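Local coordinates for carbonic anhydrase (Porphyridium purpureum, PDB 1DDZ), which probably catalyses the reversible hydration of carbon dioxide to hydrogencarbonate, as a zinc-dependent carbonic anhydrase of the beta class, at residues G129-G134 against L179-V184; R96-Q101 against D149-H154. One frame throughout, in Å; residues are numbered along the deposited sequence.

Contact 1 of 2, residues G129-G134 against L179-V184; sequences GHYGCG and LIELNV. With ZN (zinc ion), chain C.
Ile180 reaches from helix 172-193 into the turn that follows strand 124-130, and its two branches divide the work. Ile180 CG2, anti to the backbone N, lies 3.5 Å from His130 O. At the tip of the other branch, Ile180 CD1 comes to 3.5 Å from Gly132 N and also touches Cys133 CB, 3.9 Å away. The second large share of the contact belongs to Tyr131, whose hydroxyl OH donates a 2.6 Å hydrogen bond to Glu181 OE2. The carboxylate sits at the edge of the ring, its plane turned 71° from that of the phenol, and offers the anti lone pair of OE2; Gly284 N binds the same oxygen, and Arg178 pairs with OE1. The backbone that Ile180 packs against is a type II beta turn from His130 to Cys133, with Gly132 at a positive phi of 80°. In this beta-carbonic anhydrase the turn brings two zinc ligands together: His130 NE2 lies 2.0 Å and Cys133 SG 2.3 Å from the zinc ion, and Cys74 and Asp76 complete the site. At the strand end, Val184 CG2 lies 3.5 Å from Gly129 N, where a side chain on the glycine would collide with the valine.

Contact 2 of 2, residues R96-Q101 against D149-H154; sequences RNIANQ and DNWLRH
Trp151 sends its indole from helix 147-161 to the chain leaving strand 92-97, where Trp151 NE1 donates a 2.9 Å hydrogen bond to Ile98 O. Its CG lies anti to the backbone N (chi1 -177°), which carries the ring out from the helix toward Ile98. The bond is nearly straight, 168° at the hydrogen, and the acceptor lies close to the indole plane. Round the same ring, Asn97 ND2 approaches Trp151 CZ2 at the edge, 3.7 Å away. Gln101 CG comes obliquely to 3.7 Å from Trp151 NE1. The CG2 branch of Ile98 meets Leu152 CD2 at 4.0 Å. Strand 92-97 is an outermost strand, within this chain, of the mixed five-stranded sheet in the alpha-beta-alpha fold, and the contact joins the loop beyond it to helix 147-161. A second shell sets the loop's shape: Asn97 OD1 accepts from Gln101 N at 2.9 Å, and Asn97 ND2 donates to Gln101 O at 2.9 Å. An alanine in place of Trp151 would probably leave Ile98 O without its indole donor and open a gap beside Asn97 and Gln101. Beyond the indole lie Ser362 and Ser365 of helix 361-373, and His154 NE2 bonds to Ser105 of the second subunit.

Both contacts are largely buried and join the end of a parallel strand of one sheet to a helix, but their settings differ. Contact 1 starts from the central strand 124-130 and includes two zinc ligands; contact 2 starts from outermost strand 92-97, with Ile98 about 7 Å from the metal by its side chain, and faces both helix 361-373 and the second subunit. Polar chemistry differs too: a phenol-carboxylate pair in contact 1, an indole bonded to a backbone carbonyl in contact 2. Their centres are 11 Å apart, and Asn183 of contact 1 connects them through a probable hydrogen bond from ND2 to Ala99 O, at 3.1 Å.

Contact 1 of 2, residues G129-G134 against L179-V184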
loop_
_atom_site.group_PDB
_atom_site.type_symbol
_atom_site.label_atom_id
_atom_site.label_comp_id
_atom_site.label_asym_id
_atom_site.label_seq_id
_atom_site.Cartn_x
_atom_site.Cartn_y
_atom_site.Cartn_z
ATOM N N GLY A 129 -15.124 -13.115 8.478
ATOM C CA GLY A 129 -16.001 -12.152 7.855
ATOM C C GLY A 129 -17.287 -12.222 8.639
ATOM O O GLY A 129 -17.451 -13.129 9.460
ATOM N N HIS A 130 -18.231 -11.332 8.361
ATOM C CA HIS A 130 -19.490 -11.335 9.080
ATOM C C HIS A 130 -20.618 -10.931 8.132
ATOM O O HIS A 130 -20.444 -10.069 7.285
ATOM C CB HIS A 130 -19.414 -10.382 10.282
ATOM C CG HIS A 130 -19.172 -8.948 9.906
ATOM N ND1 HIS A 130 -20.042 -7.940 10.244
ATOM C CD2 HIS A 130 -18.183 -8.359 9.187
ATOM C CE1 HIS A 130 -19.607 -6.798 9.748
ATOM N NE2 HIS A 130 -18.477 -7.020 9.095
ATOM N N TYR A 131 -21.775 -11.569 8.273
ATOM C CA TYR A 131 -22.923 -11.269 7.423
ATOM C C TYR A 131 -23.362 -9.835 7.666
ATOM O O TYR A 131 -23.191 -9.326 8.768
ATOM C CB TYR A 131 -24.062 -12.257 7.685
ATOM C CG TYR A 131 -23.704 -13.671 7.290
ATOM C CD1 TYR A 131 -23.769 -14.702 8.209
ATOM C CD2 TYR A 131 -23.269 -13.968 5.998
ATOM C CE1 TYR A 131 -23.407 -15.992 7.860
ATOM C CE2 TYR A 131 -22.903 -15.265 5.632
ATOM C CZ TYR A 131 -22.976 -16.268 6.569
ATOM O OH TYR A 131 -22.615 -17.554 6.232
ATOM N N GLY A 132 -23.848 -9.172 6.615
ATOM C CA GLY A 132 -24.268 -7.781 6.734
ATOM C C GLY A 132 -23.120 -6.767 6.701
ATOM O O GLY A 132 -23.338 -5.565 6.857
ATOM N N CYS A 133 -21.904 -7.242 6.445
ATOM C CA CYS A 133 -20.730 -6.386 6.375
ATOM C C CYS A 133 -20.945 -5.118 5.548
ATOM O O CYS A 133 -21.159 -5.205 4.341
ATOM C CB CYS A 133 -19.566 -7.180 5.791
ATOM S SG CYS A 133 -18.015 -6.280 5.685
ATOM N N GLY A 134 -20.857 -3.952 6.207
ATOM C CA GLY A 134 -21.007 -2.667 5.536
ATOM C C GLY A 134 -20.011 -2.461 4.404
ATOM O O GLY A 134 -20.328 -1.820 3.406
ATOM N N LEU A 179 -21.415 -13.358 -1.306
ATOM C CA LEU A 179 -20.224 -12.525 -1.606
ATOM C C LEU A 179 -19.319 -12.494 -0.343
ATOM O O LEU A 179 -18.115 -12.629 -0.437
ATOM C CB LEU A 179 -20.625 -11.069 -1.901
ATOM C CG LEU A 179 -19.905 -10.150 -2.893
ATOM C CD1 LEU A 179 -19.958 -8.749 -2.397
ATOM C CD2 LEU A 179 -18.492 -10.547 -3.190
ATOM N N ILE A 180 -19.929 -12.300 0.823
ATOM C CA ILE A 180 -19.214 -12.242 2.083
ATOM C C ILE A 180 -18.468 -13.544 2.316
ATOM O O ILE A 180 -17.282 -13.533 2.619
ATOM C CB ILE A 180 -20.172 -11.872 3.224
ATOM C CG1 ILE A 180 -20.544 -10.394 3.072
ATOM C CG2 ILE A 180 -19.530 -12.156 4.615
ATOM C CD1 ILE A 180 -21.696 -9.933 3.955
ATOM N N GLU A 181 -19.120 -14.670 2.050
ATOM C CA GLU A 181 -18.483 -15.983 2.211
ATOM C C GLU A 181 -17.351 -16.192 1.202
ATOM O O GLU A 181 -16.285 -16.716 1.525
ATOM C CB GLU A 181 -19.527 -17.089 2.066
ATOM C CG GLU A 181 -20.589 -17.025 3.135
ATOM C CD GLU A 181 -21.852 -17.793 2.779
ATOM O OE1 GLU A 181 -22.003 -18.205 1.615
ATOM O OE2 GLU A 181 -22.720 -17.957 3.661
ATOM N N LEU A 182 -17.583 -15.787 -0.035
ATOM C CA LEU A 182 -16.571 -15.915 -1.068
ATOM C C LEU A 182 -15.421 -14.940 -0.761
ATOM O O LEU A 182 -14.253 -15.236 -1.048
ATOM C CB LEU A 182 -17.185 -15.624 -2.448
ATOM C CG LEU A 182 -18.068 -16.759 -2.989
ATOM C CD1 LEU A 182 -18.872 -16.300 -4.216
ATOM C CD2 LEU A 182 -17.191 -17.966 -3.327
ATOM N N ASN A 183 -15.746 -13.773 -0.201
ATOM C CA ASN A 183 -14.710 -12.802 0.156
ATOM C C ASN A 183 -13.754 -13.457 1.182
ATOM O O ASN A 183 -12.546 -13.495 0.980
ATOM C CB ASN A 183 -15.330 -11.516 0.725
ATOM C CG ASN A 183 -14.277 -10.430 1.018
ATOM O OD1 ASN A 183 -13.439 -10.129 0.172
ATOM N ND2 ASN A 183 -14.305 -9.876 2.221
ATOM N N VAL A 184 -14.300 -14.044 2.238
ATOM C CA VAL A 184 -13.471 -14.708 3.243
ATOM C C VAL A 184 -12.589 -15.764 2.576
ATOM O O VAL A 184 -11.375 -15.778 2.794
ATOM C CB VAL A 184 -14.324 -15.387 4.357
ATOM C CG1 VAL A 184 -13.440 -16.202 5.278
ATOM C CG2 VAL A 184 -15.058 -14.367 5.159
HETATM ZN ZN ZN C . -17.958 -5.474 7.860
#

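Contact 2 of 2, residues R96-Q101 against D149-H154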
loop_
_atom_site.group_PDB
_atom_site.type_symbol
_atom_site.label_atom_id
_atom_site.label_comp_id
_atom_site.label_asym_id
_atom_site.label_seq_id
_atom_site.Cartn_x
_atom_site.Cartn_y
_atom_site.Cartn_z
ATOM N N ARG A 96 -7.660 -5.520 12.050
ATOM C CA ARG A 96 -8.989 -5.165 11.566
ATOM C C ARG A 96 -8.903 -4.080 10.529
ATOM O O ARG A 96 -8.163 -3.100 10.695
ATOM C CB ARG A 96 -9.901 -4.696 12.688
ATOM C CG ARG A 96 -10.230 -5.770 13.650
ATOM C CD ARG A 96 -11.331 -5.348 14.545
ATOM N NE ARG A 96 -11.612 -6.396 15.516
ATOM C CZ ARG A 96 -12.272 -7.523 15.263
ATOM N NH1 ARG A 96 -12.750 -7.765 14.052
ATOM N NH2 ARG A 96 -12.397 -8.437 16.215
ATOM N N ASN A 97 -9.646 -4.276 9.448
ATOM C CA ASN A 97 -9.689 -3.315 8.362
ATOM C C ASN A 97 -11.063 -3.413 7.720
ATOM O O ASN A 97 -11.917 -4.161 8.207
ATOM C CB ASN A 97 -8.558 -3.576 7.356
ATOM C CG ASN A 97 -8.728 -4.884 6.607
ATOM O OD1 ASN A 97 -9.834 -5.428 6.533
ATOM N ND2 ASN A 97 -7.640 -5.398 6.063
ATOM N N ILE A 98 -11.301 -2.618 6.682
ATOM C CA ILE A 98 -12.586 -2.630 5.992
ATOM C C ILE A 98 -12.769 -3.938 5.225
ATOM O O ILE A 98 -11.983 -4.265 4.322
ATOM C CB ILE A 98 -12.719 -1.425 5.003
ATOM C CG1 ILE A 98 -12.764 -0.097 5.772
ATOM C CG2 ILE A 98 -13.986 -1.585 4.126
ATOM C CD1 ILE A 98 -13.971 0.041 6.684
ATOM N N ALA A 99 -13.800 -4.688 5.602
ATOM C CA ALA A 99 -14.149 -5.957 4.967
ATOM C C ALA A 99 -13.126 -7.069 5.079
ATOM O O ALA A 99 -12.995 -7.882 4.165
ATOM C CB ALA A 99 -14.521 -5.735 3.499
ATOM N N ASN A 100 -12.384 -7.104 6.192
ATOM C CA ASN A 100 -11.392 -8.161 6.454
ATOM C C ASN A 100 -10.551 -8.597 5.243
ATOM O O ASN A 100 -10.377 -9.785 4.975
ATOM C CB ASN A 100 -12.056 -9.390 7.142
ATOM C CG ASN A 100 -13.367 -9.840 6.460
ATOM O OD1 ASN A 100 -14.447 -9.362 6.793
ATOM N ND2 ASN A 100 -13.264 -10.756 5.523
ATOM N N GLN A 101 -9.968 -7.617 4.571
ATOM C CA GLN A 101 -9.172 -7.861 3.394
ATOM C C GLN A 101 -7.763 -8.313 3.678
ATOM O O GLN A 101 -7.132 -7.877 4.643
ATOM C CB GLN A 101 -9.115 -6.599 2.535
ATOM C CG GLN A 101 -10.437 -6.191 1.946
ATOM C CD GLN A 101 -10.984 -7.232 0.982
ATOM O OE1 GLN A 101 -11.954 -7.936 1.284
ATOM N NE2 GLN A 101 -10.334 -7.376 -0.157
ATOM N N ASP A 149 -13.329 3.683 -2.340
ATOM C CA ASP A 149 -13.793 2.846 -3.447
ATOM C C ASP A 149 -12.632 2.066 -4.059
ATOM O O ASP A 149 -12.818 0.970 -4.596
ATOM C CB ASP A 149 -14.479 3.696 -4.512
ATOM C CG ASP A 149 -15.968 3.533 -4.503
ATOM O OD1 ASP A 149 -16.474 2.607 -3.831
ATOM O OD2 ASP A 149 -16.647 4.326 -5.178
ATOM N N ASN A 150 -11.415 2.605 -3.923
ATOM C CA ASN A 150 -10.211 1.948 -4.446
ATOM C C ASN A 150 -9.892 0.715 -3.593
ATOM O O ASN A 150 -9.411 -0.301 -4.082
ATOM C CB ASN A 150 -9.049 2.932 -4.467
ATOM C CG ASN A 150 -9.328 4.150 -5.341
ATOM O OD1 ASN A 150 -9.419 4.053 -6.562
ATOM N ND2 ASN A 150 -9.465 5.307 -4.711
ATOM N N TRP A 151 -10.217 0.789 -2.308
ATOM C CA TRP A 151 -10.017 -0.335 -1.404
ATOM C C TRP A 151 -11.072 -1.376 -1.803
ATOM O O TRP A 151 -10.767 -2.549 -2.007
ATOM C CB TRP A 151 -10.257 0.115 0.049
ATOM C CG TRP A 151 -10.016 -0.959 1.075
ATOM C CD1 TRP A 151 -10.957 -1.729 1.695
ATOM C CD2 TRP A 151 -8.745 -1.370 1.605
ATOM N NE1 TRP A 151 -10.350 -2.594 2.577
ATOM C CE2 TRP A 151 -8.996 -2.393 2.543
ATOM C CE3 TRP A 151 -7.419 -0.965 1.377
ATOM C CZ2 TRP A 151 -7.970 -3.019 3.260
ATOM C CZ3 TRP A 151 -6.400 -1.590 2.088
ATOM C CH2 TRP A 151 -6.685 -2.606 3.019
ATOM N N LEU A 152 -12.316 -0.919 -1.936
ATOM C CA LEU A 152 -13.452 -1.769 -2.293
ATOM C C LEU A 152 -13.400 -2.440 -3.664
ATOM O O LEU A 152 -14.173 -3.366 -3.906
ATOM C CB LEU A 152 -14.764 -1.014 -2.112
ATOM C CG LEU A 152 -14.982 -0.512 -0.681
ATOM C CD1 LEU A 152 -16.282 0.222 -0.595
ATOM C CD2 LEU A 152 -14.971 -1.677 0.284
ATOM N N ARG A 153 -12.502 -1.993 -4.547
ATOM C CA ARG A 153 -12.347 -2.617 -5.856
ATOM C C ARG A 153 -11.923 -4.068 -5.684
ATOM O O ARG A 153 -12.185 -4.874 -6.546
ATOM C CB ARG A 153 -11.289 -1.919 -6.712
ATOM C CG ARG A 153 -11.692 -0.617 -7.360
ATOM C CD ARG A 153 -13.067 -0.681 -7.999
ATOM N NE ARG A 153 -14.122 -0.391 -7.018
ATOM C CZ ARG A 153 -15.231 0.295 -7.280
ATOM N NH1 ARG A 153 -15.448 0.777 -8.502
ATOM N NH2 ARG A 153 -16.131 0.489 -6.320
ATOM N N HIS A 154 -11.272 -4.406 -4.566
ATOM C CA HIS A 154 -10.836 -5.774 -4.334
ATOM C C HIS A 154 -12.006 -6.697 -4.096
ATOM O O HIS A 154 -11.989 -7.845 -4.517
ATOM C CB HIS A 154 -9.842 -5.848 -3.171
ATOM C CG HIS A 154 -8.528 -5.213 -3.477
ATOM N ND1 HIS A 154 -7.563 -5.834 -4.246
ATOM C CD2 HIS A 154 -8.027 -3.999 -3.166
ATOM C CE1 HIS A 154 -6.535 -5.024 -4.395
ATOM N NE2 HIS A 154 -6.795 -3.907 -3.747
#